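Local coordinates for protein putative sulfatase yidJ (Bacteroides fragilis, PDB 2QZU) that probably hydrolyses sulfate esters as a metal-dependent arylsulfatase-type enzyme of the sulfatase family, at residues L302-I307 / W342-K347; N29-M34 / Q220-V225; E210-Q215 / E295-N300; D352-A357 / N386-G391. All coordinates share one frame; numbering follows the deposited sequence.

Contact 1 (L302-I307 / W342-K347); sequences LFDNTI and WPDQIK
Asp304 and Ile307 draw level with Pro343 and Trp342, their CA pairs 4.8 and 4.7 Å apart, where a type I beta turn from Phe303 to Thr306 leads into strand 306-311 of the mixed sheet of this alkaline phosphatase-like fold. The loop 342-347, which follows the neighbouring antiparallel strand 338-341, closes over that turn. One backbone bond joins them: Asp344 N donates to Asp304 O at 3.0 Å, with an N-H...O angle of 158°. The same carbonyl oxygen, Asp304 O, lies 3.4 Å from CD1 at the edge of the Trp342 indole. Ile307 CG1 sits over one face of the indole, displaced toward the rim and 3.6 Å from Trp342 CD2, a CH-pi contact with the five-membered ring, while Gln345 CB covers the centre of the opposite face. The ring is thus sandwiched between a strand residue and its own loop. On the Pro343 side of the loop, Phe303 CE2 meets Pro343 CG at 3.7 Å, the two side chains crossing at about a right angle. The carboxylates of Asp304 and Asp344 come near one another, a repulsion probably eased by the salt bridge from Asp344 OD2 to Lys24. At the indole edge, in the ring plane, Trp342 NE1 points at Asn305 OD1 in a nearly straight but weak hydrogen bond of 3.3 Å, with amide and ring planes 39° apart.

Contact 2 (N29-M34 / Q220-V225); sequences NLVFIM and QPFALV
Strands 29-34 and 222-225 run parallel, their axes 4.7 Å apart and only 3° from alignment, and form a neighbouring pair within the mixed sheet at the heart of the alkaline phosphatase-like sulfatase fold. Leu30 pairs with Ala223, Val31 with Leu224 and Phe32 with Val225, and three backbone hydrogen bonds alternate between the strands: Leu30 N to Phe222 O, Leu224 N to Leu30 O, and Phe32 N to Leu224 O, the last 2.8 Å long. Leu30, Phe32, Ala223 and Val225 direct their side chains to one face of the sheet, Val31 and Leu224 to the other. On the first face the contacts are methyl to methylene or methyl: Phe32 CB lies 4.1 Å from Val225 CG2, and the selenomethionine Met34 brings its CE to 3.7 Å from Val225 CG1. Helix 76-85 packs against Phe32 and Met34. On the Val31 side, Val31 CG2 approaches Phe222 CE2 at 3.9 Å. Phe222 holds its CG between the backbone N and the carbonyl carbon, and its ring reaches Asn29 as well as Val31. The amide of Asn29 extends past the CD1-CE1 edge of that ring, the two planes 25° apart. Asn29 CB lies over one face toward the rim in a CH-pi contact, 3.9 Å from the centroid of the Phe222 ring and 21° off the ring normal.

Contact 3 (E210-Q215 / E295-N300); sequences EYINGQ and EALKQN
The carbonyl oxygen of Ala296 is gripped twice by one residue: Asn300 N, four residues on, reaches it at 3.1 Å to complete the last helical turn, and Asn300 ND2 reaches it at 2.9 Å from the opposite face of the carbonyl plane. The side-chain bond is bent, with an N-H...O angle of 143°, and its donor stands above the carbonyl plane. Asn300 is the first residue to leave helical geometry; its CG is anti to the carbonyl carbon (chi1 -72°), and the bond from ND2 to Ala296 O folds the side chain back on the turn it has just left. The amide is thereby held against the facing helix end, where Ile212 CG2 lies 3.8 Å from Asn300 ND2. Two helices meet here, the C-terminal ends of 200-213 and the long 267-299, packed side by side in one helical layer of the alpha/beta/alpha sandwich and each leading on toward a strand of the central sheet, 222-228 and 306-311. Ile212 is the wedge between them. Its CD1 meets Leu297 CD2 at 3.7 Å, the side chains crossing at about a right angle, and its CG2 lies 4.2 Å from Ala296 CB. Leu302, in the loop after the longer helix, packs against Ile212 as well. A second side-chain-to-backbone bond lies within segment 210-215: Gln215 NE2 donates to Tyr211 O at 3.2 Å, lying at the same time over the centre of the Tyr211 ring. That ring packs in turn on Phe222 and Leu224 of the sheet.

Contact 4 (D352-A357 / N386-G391); sequences DPLMIA and NEVLTG
A water bridges Asp352 and Glu387 where no direct hydrogen bond joins the two segments: it lies 3.0 Å from Asp352 OD2 and 2.9 Å from Glu387 O, well placed to donate to each, though more acceptors lie in reach than it has protons. It links the loop after edge strand 349-352 of the central mixed sheet to the end of helix 385-390. Asp352 serves its own loop too, since OD1 accepts from Leu354 N at 2.9 Å on the anti side of the carboxylate, forming an Asx turn. Its other oxygen, OD2, also makes a salt bridge with Arg349, which would be expected to stabilise the buried negative charge. Farther along the loop the chemistry becomes apolar. Leu354 crosses Glu387 at about a right angle and sets CD2 3.8 Å from Glu387 CB; the same methyl is 4.2 Å from Val388 CG2. Ile356 CD1 approaches that valine methyl as well, at 4.3 Å. Phe66 of strand 64-66 backs both Leu354 and Ile356. Just past the helix comes Gly391, whose backbone angles, phi 91° and psi 3°, would jam a CB against the preceding carbonyl oxygen, and its CA lies 3.7 Å from Asp352 OD2.

Three of the contacts adjoin the central sheet, and contact 3 lies in a helical layer beside it. Contact 2 is the sheet's buried interior, where regular backbone bonds do the joining, and contact 1 continues from it through the adjoining strand: Ile307 N and O probably bond to Asn29 O and Val31 N. Contact 3 is buried although 24 Å from the chain's centre; Val31 CG2 touches Leu297 CD2, and Leu297 O probably accepts from Leu302 N of contact 1. Contact 1, only partly buried, mixes aromatic packing with charged groups toward solvent. Contact 4, also buried, depends on water and methyl groups; it meets contact 1 through Leu389 and Trp342 but lies about 28 Å, centre to centre, from contact 3.

Contact 1 (L302-I307 / W342-K347)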
loop_
_atom_site.group_PDB
_atom_site.type_symbol
_atom_site.label_atom_id
_atom_site.label_comp_id
_atom_site.label_asym_id
_atom_site.label_seq_id
_atom_site.Cartn_x
_atom_site.Cartn_y
_atom_site.Cartn_z
ATOM N N LEU A 302 6.593 -0.708 40.353
ATOM C CA LEU A 302 5.547 -1.652 39.981
ATOM C C LEU A 302 6.071 -2.728 39.035
ATOM O O LEU A 302 5.301 -3.310 38.273
ATOM C CB LEU A 302 4.395 -0.915 39.294
ATOM C CG LEU A 302 3.617 0.140 40.083
ATOM C CD1 LEU A 302 2.636 0.870 39.160
ATOM C CD2 LEU A 302 2.880 -0.537 41.226
ATOM N N PHE A 303 7.375 -2.983 39.071
ATOM C CA PHE A 303 7.958 -3.989 38.192
ATOM C C PHE A 303 8.194 -5.311 38.912
ATOM O O PHE A 303 7.896 -6.379 38.376
ATOM C CB PHE A 303 9.287 -3.493 37.604
ATOM C CG PHE A 303 9.923 -4.464 36.637
ATOM C CD1 PHE A 303 9.323 -4.739 35.411
ATOM C CD2 PHE A 303 11.112 -5.115 36.961
ATOM C CE1 PHE A 303 9.894 -5.651 34.525
ATOM C CE2 PHE A 303 11.693 -6.031 36.081
ATOM C CZ PHE A 303 11.082 -6.297 34.858
ATOM N N ASP A 304 8.721 -5.240 40.129
ATOM C CA ASP A 304 9.020 -6.446 40.888
ATOM C C ASP A 304 7.835 -7.343 41.207
ATOM O O ASP A 304 7.966 -8.569 41.170
ATOM C CB ASP A 304 9.739 -6.101 42.195
ATOM C CG ASP A 304 11.107 -5.507 41.968
ATOM O OD1 ASP A 304 11.654 -5.669 40.855
ATOM O OD2 ASP A 304 11.642 -4.888 42.912
ATOM N N ASN A 305 6.689 -6.761 41.553
ATOM C CA ASN A 305 5.544 -7.607 41.871
ATOM C C ASN A 305 4.470 -7.545 40.812
ATOM O O ASN A 305 3.274 -7.480 41.108
ATOM C CB ASN A 305 4.937 -7.260 43.231
ATOM C CG ASN A 305 4.006 -8.352 43.730
ATOM O OD1 ASN A 305 4.354 -9.539 43.688
ATOM N ND2 ASN A 305 2.825 -7.966 44.202
ATOM N N THR A 306 4.923 -7.554 39.564
ATOM C CA THR A 306 4.036 -7.529 38.418
ATOM C C THR A 306 4.527 -8.586 37.450
ATOM O O THR A 306 5.728 -8.718 37.220
ATOM C CB THR A 306 4.075 -6.171 37.692
ATOM O OG1 THR A 306 3.521 -5.156 38.536
ATOM C CG2 THR A 306 3.280 -6.240 36.383
ATOM N N ILE A 307 3.601 -9.364 36.909
ATOM C CA ILE A 307 3.976 -10.363 35.925
ATOM C C ILE A 307 3.915 -9.624 34.596
ATOM O O ILE A 307 2.860 -9.120 34.214
ATOM C CB ILE A 307 2.978 -11.533 35.887
ATOM C CG1 ILE A 307 3.011 -12.290 37.218
ATOM C CG2 ILE A 307 3.315 -12.467 34.721
ATOM C CD1 ILE A 307 1.906 -13.313 37.365
ATOM N N TRP A 342 8.845 -11.693 36.560
ATOM C CA TRP A 342 8.145 -11.506 37.825
ATOM C C TRP A 342 9.253 -11.670 38.859
ATOM O O TRP A 342 9.367 -12.709 39.512
ATOM C CB TRP A 342 7.060 -12.573 38.025
ATOM C CG TRP A 342 6.231 -12.346 39.270
ATOM C CD1 TRP A 342 6.200 -11.216 40.040
ATOM C CD2 TRP A 342 5.314 -13.268 39.875
ATOM N NE1 TRP A 342 5.322 -11.378 41.089
ATOM C CE2 TRP A 342 4.764 -12.628 41.011
ATOM C CE3 TRP A 342 4.902 -14.574 39.568
ATOM C CZ2 TRP A 342 3.823 -13.249 41.841
ATOM C CZ3 TRP A 342 3.964 -15.190 40.394
ATOM C CH2 TRP A 342 3.436 -14.526 41.518
ATOM N N PRO A 343 10.101 -10.638 38.998
ATOM C CA PRO A 343 11.231 -10.622 39.930
ATOM C C PRO A 343 10.950 -11.166 41.328
ATOM O O PRO A 343 11.736 -11.945 41.861
ATOM C CB PRO A 343 11.638 -9.154 39.946
ATOM C CG PRO A 343 11.348 -8.726 38.545
ATOM C CD PRO A 343 9.983 -9.342 38.304
ATOM N N ASP A 344 9.830 -10.764 41.918
ATOM C CA ASP A 344 9.488 -11.217 43.263
ATOM C C ASP A 344 9.357 -12.729 43.423
ATOM O O ASP A 344 9.606 -13.260 44.506
ATOM C CB ASP A 344 8.190 -10.553 43.734
ATOM C CG ASP A 344 8.410 -9.159 44.303
ATOM O OD1 ASP A 344 9.572 -8.698 44.340
ATOM O OD2 ASP A 344 7.416 -8.527 44.720
ATOM N N GLN A 345 8.985 -13.431 42.357
ATOM C CA GLN A 345 8.795 -14.874 42.462
ATOM C C GLN A 345 9.580 -15.758 41.507
ATOM O O GLN A 345 9.684 -16.964 41.729
ATOM C CB GLN A 345 7.309 -15.207 42.314
ATOM C CG GLN A 345 6.470 -14.824 43.513
ATOM C CD GLN A 345 6.909 -15.550 44.764
ATOM O OE1 GLN A 345 7.082 -16.769 44.755
ATOM N NE2 GLN A 345 7.090 -14.808 45.849
ATOM N N ILE A 346 10.127 -15.175 40.450
ATOM C CA ILE A 346 10.861 -15.966 39.475
ATOM C C ILE A 346 12.295 -15.509 39.261
ATOM O O ILE A 346 12.547 -14.365 38.877
ATOM C CB ILE A 346 10.133 -15.961 38.117
ATOM C CG1 ILE A 346 8.694 -16.447 38.303
ATOM C CG2 ILE A 346 10.855 -16.864 37.133
ATOM C CD1 ILE A 346 7.852 -16.364 37.048
ATOM N N LYS A 347 13.233 -16.415 39.518
ATOM C CA LYS A 347 14.649 -16.129 39.332
ATOM C C LYS A 347 14.878 -16.233 37.824
ATOM O O LYS A 347 14.284 -17.079 37.163
ATOM C CB LYS A 347 15.488 -17.177 40.070
ATOM C CG LYS A 347 16.955 -16.814 40.244
ATOM C CD LYS A 347 17.704 -17.923 40.971
ATOM C CE LYS A 347 19.119 -17.502 41.337
ATOM N NZ LYS A 347 19.130 -16.378 42.318
#

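Contact 2 (N29-M34 / Q220-V225)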
loop_
_atom_site.group_PDB
_atom_site.type_symbol
_atom_site.label_atom_id
_atom_site.label_comp_id
_atom_site.label_asym_id
_atom_site.label_seq_id
_atom_site.Cartn_x
_atom_site.Cartn_y
_atom_site.Cartn_z
ATOM N N ASN A 29 0.301 -7.870 39.981
ATOM C CA ASN A 29 -0.295 -7.109 38.890
ATOM C C ASN A 29 0.061 -7.870 37.628
ATOM O O ASN A 29 0.855 -8.808 37.665
ATOM C CB ASN A 29 0.318 -5.713 38.808
ATOM C CG ASN A 29 0.196 -4.951 40.102
ATOM O OD1 ASN A 29 1.191 -4.481 40.655
ATOM N ND2 ASN A 29 -1.027 -4.830 40.599
ATOM N N LEU A 30 -0.519 -7.459 36.509
ATOM C CA LEU A 30 -0.239 -8.100 35.237
ATOM C C LEU A 30 -0.171 -7.066 34.128
ATOM O O LEU A 30 -1.070 -6.240 33.979
ATOM C CB LEU A 30 -1.328 -9.125 34.890
ATOM C CG LEU A 30 -1.347 -9.663 33.450
ATOM C CD1 LEU A 30 -0.107 -10.513 33.178
ATOM C CD2 LEU A 30 -2.612 -10.485 33.237
ATOM N N VAL A 31 0.916 -7.098 33.370
ATOM C CA VAL A 31 1.073 -6.211 32.230
ATOM C C VAL A 31 1.317 -7.173 31.075
ATOM O O VAL A 31 2.396 -7.745 30.930
ATOM C CB VAL A 31 2.256 -5.238 32.400
ATOM C CG1 VAL A 31 2.460 -4.442 31.111
ATOM C CG2 VAL A 31 1.971 -4.283 33.561
ATOM N N PHE A 32 0.277 -7.374 30.279
ATOM C CA PHE A 32 0.326 -8.296 29.157
ATOM C C PHE A 32 0.563 -7.505 27.881
ATOM O O PHE A 32 -0.316 -6.772 27.415
ATOM C CB PHE A 32 -1.005 -9.050 29.096
ATOM C CG PHE A 32 -1.013 -10.224 28.159
ATOM C CD1 PHE A 32 -1.061 -10.042 26.781
ATOM C CD2 PHE A 32 -1.033 -11.519 28.666
ATOM C CE1 PHE A 32 -1.132 -11.142 25.917
ATOM C CE2 PHE A 32 -1.102 -12.620 27.818
ATOM C CZ PHE A 32 -1.156 -12.431 26.441
ATOM N N ILE A 33 1.761 -7.643 27.331
ATOM C CA ILE A 33 2.122 -6.932 26.116
ATOM C C ILE A 33 2.241 -7.895 24.951
ATOM O O ILE A 33 2.846 -8.959 25.071
ATOM C CB ILE A 33 3.471 -6.202 26.278
ATOM C CG1 ILE A 33 3.411 -5.260 27.481
ATOM C CG2 ILE A 33 3.789 -5.408 25.008
ATOM C CD1 ILE A 33 4.729 -4.591 27.793
HETATM N N MSE A 34 1.643 -7.532 23.825
HETATM C CA MSE A 34 1.737 -8.371 22.647
HETATM C C MSE A 34 1.843 -7.497 21.415
HETATM O O MSE A 34 1.322 -6.384 21.376
HETATM C CB MSE A 34 0.532 -9.315 22.540
HETATM C CG MSE A 34 -0.813 -8.644 22.373
HETATM SE SE MSE A 34 -2.238 -9.962 22.220
HETATM C CE MSE A 34 -3.492 -9.223 23.496
ATOM N N GLN A 220 -4.918 -1.057 44.948
ATOM C CA GLN A 220 -5.547 -2.268 44.431
ATOM C C GLN A 220 -4.671 -2.840 43.323
ATOM O O GLN A 220 -3.824 -2.138 42.775
ATOM C CB GLN A 220 -6.932 -1.944 43.862
ATOM C CG GLN A 220 -6.918 -0.887 42.766
ATOM C CD GLN A 220 -8.304 -0.567 42.243
ATOM O OE1 GLN A 220 -8.955 -1.405 41.619
ATOM N NE2 GLN A 220 -8.766 0.651 42.497
ATOM N N PRO A 221 -4.842 -4.131 42.994
ATOM C CA PRO A 221 -4.010 -4.683 41.922
ATOM C C PRO A 221 -4.556 -4.201 40.578
ATOM O O PRO A 221 -5.674 -3.683 40.504
ATOM C CB PRO A 221 -4.183 -6.194 42.080
ATOM C CG PRO A 221 -4.627 -6.368 43.514
ATOM C CD PRO A 221 -5.554 -5.203 43.711
ATOM N N PHE A 222 -3.770 -4.360 39.520
ATOM C CA PHE A 222 -4.230 -3.970 38.195
ATOM C C PHE A 222 -3.744 -4.945 37.133
ATOM O O PHE A 222 -2.763 -5.668 37.326
ATOM C CB PHE A 222 -3.758 -2.552 37.831
ATOM C CG PHE A 222 -2.277 -2.441 37.565
ATOM C CD1 PHE A 222 -1.380 -2.235 38.609
ATOM C CD2 PHE A 222 -1.784 -2.521 36.263
ATOM C CE1 PHE A 222 -0.009 -2.105 38.363
ATOM C CE2 PHE A 222 -0.415 -2.393 36.006
ATOM C CZ PHE A 222 0.473 -2.184 37.059
ATOM N N ALA A 223 -4.467 -4.971 36.019
ATOM C CA ALA A 223 -4.125 -5.802 34.875
ATOM C C ALA A 223 -4.254 -4.884 33.670
ATOM O O ALA A 223 -5.282 -4.229 33.490
ATOM C CB ALA A 223 -5.092 -6.984 34.746
ATOM N N LEU A 224 -3.206 -4.820 32.859
ATOM C CA LEU A 224 -3.225 -3.979 31.672
ATOM C C LEU A 224 -2.739 -4.765 30.468
ATOM O O LEU A 224 -1.724 -5.461 30.535
ATOM C CB LEU A 224 -2.327 -2.746 31.864
ATOM C CG LEU A 224 -2.087 -1.859 30.631
ATOM C CD1 LEU A 224 -3.351 -1.077 30.312
ATOM C CD2 LEU A 224 -0.927 -0.896 30.890
ATOM N N VAL A 225 -3.480 -4.672 29.374
ATOM C CA VAL A 225 -3.082 -5.328 28.140
ATOM C C VAL A 225 -2.697 -4.222 27.167
ATOM O O VAL A 225 -3.406 -3.223 27.043
ATOM C CB VAL A 225 -4.235 -6.144 27.497
ATOM C CG1 VAL A 225 -3.797 -6.656 26.130
ATOM C CG2 VAL A 225 -4.632 -7.303 28.396
#

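Contact 3 (E210-Q215 / E295-N300)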
loop_
_atom_site.group_PDB
_atom_site.type_symbol
_atom_site.label_atom_id
_atom_site.label_comp_id
_atom_site.label_asym_id
_atom_site.label_seq_id
_atom_site.Cartn_x
_atom_site.Cartn_y
_atom_site.Cartn_z
ATOM N N GLU A 210 0.684 6.395 31.157
ATOM C CA GLU A 210 -0.242 7.179 31.963
ATOM C C GLU A 210 -1.041 6.251 32.874
ATOM O O GLU A 210 -1.242 6.553 34.054
ATOM C CB GLU A 210 -1.188 7.982 31.070
ATOM C CG GLU A 210 -0.455 8.934 30.144
ATOM C CD GLU A 210 -1.390 9.833 29.366
ATOM O OE1 GLU A 210 -2.456 9.352 28.931
ATOM O OE2 GLU A 210 -1.049 11.020 29.181
ATOM N N TYR A 211 -1.489 5.122 32.334
ATOM C CA TYR A 211 -2.258 4.167 33.129
ATOM C C TYR A 211 -1.414 3.659 34.296
ATOM O O TYR A 211 -1.866 3.630 35.442
ATOM C CB TYR A 211 -2.688 2.974 32.272
ATOM C CG TYR A 211 -3.630 2.038 32.996
ATOM C CD1 TYR A 211 -4.978 2.353 33.140
ATOM C CD2 TYR A 211 -3.169 0.846 33.550
ATOM C CE1 TYR A 211 -5.849 1.503 33.816
ATOM C CE2 TYR A 211 -4.032 -0.014 34.230
ATOM C CZ TYR A 211 -5.369 0.323 34.357
ATOM O OH TYR A 211 -6.234 -0.519 35.019
ATOM N N ILE A 212 -0.185 3.260 33.993
ATOM C CA ILE A 212 0.735 2.753 35.003
ATOM C C ILE A 212 1.045 3.795 36.081
ATOM O O ILE A 212 1.085 3.468 37.270
ATOM C CB ILE A 212 2.042 2.260 34.339
ATOM C CG1 ILE A 212 1.740 0.996 33.522
ATOM C CG2 ILE A 212 3.098 1.987 35.394
ATOM C CD1 ILE A 212 2.880 0.522 32.634
ATOM N N ASN A 213 1.256 5.043 35.672
ATOM C CA ASN A 213 1.536 6.112 36.629
ATOM C C ASN A 213 0.376 6.213 37.621
ATOM O O ASN A 213 0.584 6.444 38.812
ATOM C CB ASN A 213 1.697 7.454 35.907
ATOM C CG ASN A 213 2.999 7.559 35.130
ATOM O OD1 ASN A 213 3.189 8.490 34.344
ATOM N ND2 ASN A 213 3.904 6.614 35.346
ATOM N N GLY A 214 -0.840 6.031 37.115
ATOM C CA GLY A 214 -2.019 6.112 37.956
ATOM C C GLY A 214 -2.204 4.964 38.932
ATOM O O GLY A 214 -3.102 5.009 39.771
ATOM N N GLN A 215 -1.362 3.938 38.832
ATOM C CA GLN A 215 -1.459 2.780 39.717
ATOM C C GLN A 215 -0.389 2.824 40.807
ATOM O O GLN A 215 -0.288 1.911 41.628
ATOM C CB GLN A 215 -1.285 1.477 38.920
ATOM C CG GLN A 215 -2.156 1.343 37.677
ATOM C CD GLN A 215 -3.629 1.517 37.968
ATOM O OE1 GLN A 215 -4.185 0.852 38.841
ATOM N NE2 GLN A 215 -4.275 2.416 37.231
ATOM N N GLU A 295 10.142 0.789 31.746
ATOM C CA GLU A 295 10.738 1.878 32.516
ATOM C C GLU A 295 9.707 2.535 33.427
ATOM O O GLU A 295 10.023 2.919 34.552
ATOM C CB GLU A 295 11.343 2.930 31.580
ATOM C CG GLU A 295 12.084 4.041 32.305
ATOM C CD GLU A 295 12.714 5.041 31.355
ATOM O OE1 GLU A 295 13.529 4.624 30.505
ATOM O OE2 GLU A 295 12.397 6.246 31.459
ATOM N N ALA A 296 8.476 2.665 32.940
ATOM C CA ALA A 296 7.408 3.266 33.732
ATOM C C ALA A 296 7.113 2.373 34.932
ATOM O O ALA A 296 6.892 2.862 36.043
ATOM C CB ALA A 296 6.153 3.443 32.884
ATOM N N LEU A 297 7.109 1.062 34.708
ATOM C CA LEU A 297 6.864 0.114 35.788
ATOM C C LEU A 297 7.953 0.246 36.854
ATOM O O LEU A 297 7.656 0.307 38.044
ATOM C CB LEU A 297 6.835 -1.322 35.250
ATOM C CG LEU A 297 5.605 -1.706 34.421
ATOM C CD1 LEU A 297 5.793 -3.109 33.858
ATOM C CD2 LEU A 297 4.347 -1.642 35.298
ATOM N N LYS A 298 9.213 0.301 36.425
ATOM C CA LYS A 298 10.326 0.430 37.363
ATOM C C LYS A 298 10.304 1.768 38.110
ATOM O O LYS A 298 10.588 1.824 39.310
ATOM C CB LYS A 298 11.656 0.262 36.623
ATOM C CG LYS A 298 11.943 -1.165 36.185
ATOM C CD LYS A 298 13.287 -1.261 35.469
ATOM C CE LYS A 298 13.743 -2.707 35.311
ATOM N NZ LYS A 298 12.780 -3.523 34.530
ATOM N N GLN A 299 9.963 2.838 37.398
ATOM C CA GLN A 299 9.893 4.175 37.984
ATOM C C GLN A 299 8.839 4.259 39.090
ATOM O O GLN A 299 9.007 4.988 40.068
ATOM C CB GLN A 299 9.571 5.204 36.891
ATOM C CG GLN A 299 9.335 6.635 37.378
ATOM C CD GLN A 299 10.561 7.251 38.026
ATOM O OE1 GLN A 299 11.672 7.147 37.508
ATOM N NE2 GLN A 299 10.360 7.913 39.159
ATOM N N ASN A 300 7.758 3.502 38.930
ATOM C CA ASN A 300 6.667 3.498 39.899
ATOM C C ASN A 300 6.761 2.352 40.902
ATOM O O ASN A 300 5.824 2.120 41.668
ATOM C CB ASN A 300 5.324 3.429 39.161
ATOM C CG ASN A 300 4.972 4.734 38.463
ATOM O OD1 ASN A 300 4.649 5.727 39.115
ATOM N ND2 ASN A 300 5.036 4.738 37.138
#

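Contact 4 (D352-A357 / N386-G391)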
loop_
_atom_site.group_PDB
_atom_site.type_symbol
_atom_site.label_atom_id
_atom_site.label_comp_id
_atom_site.label_asym_id
_atom_site.label_seq_id
_atom_site.Cartn_x
_atom_site.Cartn_y
_atom_site.Cartn_z
ATOM N N ASP A 352 14.095 -21.567 28.468
ATOM C CA ASP A 352 13.225 -22.650 28.905
ATOM C C ASP A 352 12.616 -23.285 27.659
ATOM O O ASP A 352 12.026 -22.593 26.832
ATOM C CB ASP A 352 12.121 -22.102 29.808
ATOM C CG ASP A 352 11.459 -23.181 30.635
ATOM O OD1 ASP A 352 11.050 -24.211 30.057
ATOM O OD2 ASP A 352 11.345 -22.998 31.864
ATOM N N PRO A 353 12.758 -24.612 27.506
ATOM C CA PRO A 353 12.212 -25.313 26.341
ATOM C C PRO A 353 10.719 -25.652 26.411
ATOM O O PRO A 353 10.183 -26.266 25.493
ATOM C CB PRO A 353 13.073 -26.568 26.272
ATOM C CG PRO A 353 13.270 -26.886 27.719
ATOM C CD PRO A 353 13.588 -25.521 28.319
ATOM N N LEU A 354 10.055 -25.255 27.492
ATOM C CA LEU A 354 8.625 -25.540 27.658
ATOM C C LEU A 354 7.815 -25.102 26.435
ATOM O O LEU A 354 7.869 -23.941 26.041
ATOM C CB LEU A 354 8.088 -24.811 28.892
ATOM C CG LEU A 354 6.611 -25.078 29.199
ATOM C CD1 LEU A 354 6.445 -26.510 29.694
ATOM C CD2 LEU A 354 6.118 -24.089 30.250
HETATM N N MSE A 355 7.045 -26.019 25.854
HETATM C CA MSE A 355 6.252 -25.674 24.674
HETATM C C MSE A 355 4.921 -25.029 25.054
HETATM O O MSE A 355 3.848 -25.538 24.721
HETATM C CB MSE A 355 5.990 -26.914 23.813
HETATM C CG MSE A 355 5.626 -26.564 22.378
HETATM SE SE MSE A 355 4.814 -28.014 21.409
HETATM C CE MSE A 355 6.264 -29.300 21.546
ATOM N N ILE A 356 5.002 -23.904 25.754
ATOM C CA ILE A 356 3.812 -23.182 26.172
ATOM C C ILE A 356 3.156 -22.550 24.946
ATOM O O ILE A 356 3.839 -22.148 24.002
ATOM C CB ILE A 356 4.175 -22.088 27.217
ATOM C CG1 ILE A 356 2.927 -21.307 27.628
ATOM C CG2 ILE A 356 5.230 -21.147 26.652
ATOM C CD1 ILE A 356 3.150 -20.412 28.833
ATOM N N ALA A 357 1.829 -22.485 24.950
ATOM C CA ALA A 357 1.110 -21.901 23.828
ATOM C C ALA A 357 0.426 -20.609 24.234
ATOM O O ALA A 357 0.101 -20.397 25.404
ATOM C CB ALA A 357 0.070 -22.884 23.293
ATOM N N ASN A 386 3.033 -24.184 37.283
ATOM C CA ASN A 386 4.141 -24.780 38.021
ATOM C C ASN A 386 5.404 -24.821 37.170
ATOM O O ASN A 386 6.496 -24.481 37.638
ATOM C CB ASN A 386 3.780 -26.193 38.483
ATOM C CG ASN A 386 4.871 -26.817 39.326
ATOM O OD1 ASN A 386 5.587 -27.714 38.878
ATOM N ND2 ASN A 386 5.019 -26.328 40.552
ATOM N N GLU A 387 5.246 -25.244 35.918
ATOM C CA GLU A 387 6.357 -25.320 34.978
ATOM C C GLU A 387 6.986 -23.938 34.781
ATOM O O GLU A 387 8.207 -23.796 34.785
ATOM C CB GLU A 387 5.870 -25.851 33.625
ATOM C CG GLU A 387 5.481 -27.329 33.578
ATOM C CD GLU A 387 4.222 -27.662 34.364
ATOM O OE1 GLU A 387 3.344 -26.786 34.515
ATOM O OE2 GLU A 387 4.101 -28.821 34.815
ATOM N N VAL A 388 6.149 -22.920 34.606
ATOM C CA VAL A 388 6.647 -21.567 34.406
ATOM C C VAL A 388 7.387 -21.043 35.639
ATOM O O VAL A 388 8.482 -20.496 35.528
ATOM C CB VAL A 388 5.491 -20.595 34.057
ATOM C CG1 VAL A 388 6.000 -19.165 34.027
ATOM C CG2 VAL A 388 4.898 -20.967 32.702
ATOM N N LEU A 389 6.792 -21.232 36.812
ATOM C CA LEU A 389 7.393 -20.759 38.056
ATOM C C LEU A 389 8.694 -21.453 38.450
ATOM O O LEU A 389 9.674 -20.796 38.805
ATOM C CB LEU A 389 6.392 -20.904 39.206
ATOM C CG LEU A 389 5.145 -20.015 39.201
ATOM C CD1 LEU A 389 4.189 -20.493 40.288
ATOM C CD2 LEU A 389 5.538 -18.561 39.432
ATOM N N THR A 390 8.707 -22.779 38.378
ATOM C CA THR A 390 9.878 -23.552 38.780
ATOM C C THR A 390 10.870 -23.866 37.672
ATOM O O THR A 390 12.062 -24.039 37.930
ATOM C CB THR A 390 9.458 -24.892 39.412
ATOM O OG1 THR A 390 8.784 -25.689 38.431
ATOM C CG2 THR A 390 8.527 -24.658 40.595
ATOM N N GLY A 391 10.384 -23.941 36.440
ATOM C CA GLY A 391 11.264 -24.272 35.340
ATOM C C GLY A 391 11.261 -25.776 35.141
ATOM O O GLY A 391 11.996 -26.305 34.307
HETATM O O HOH W 1 9.339 -25.161 32.525
#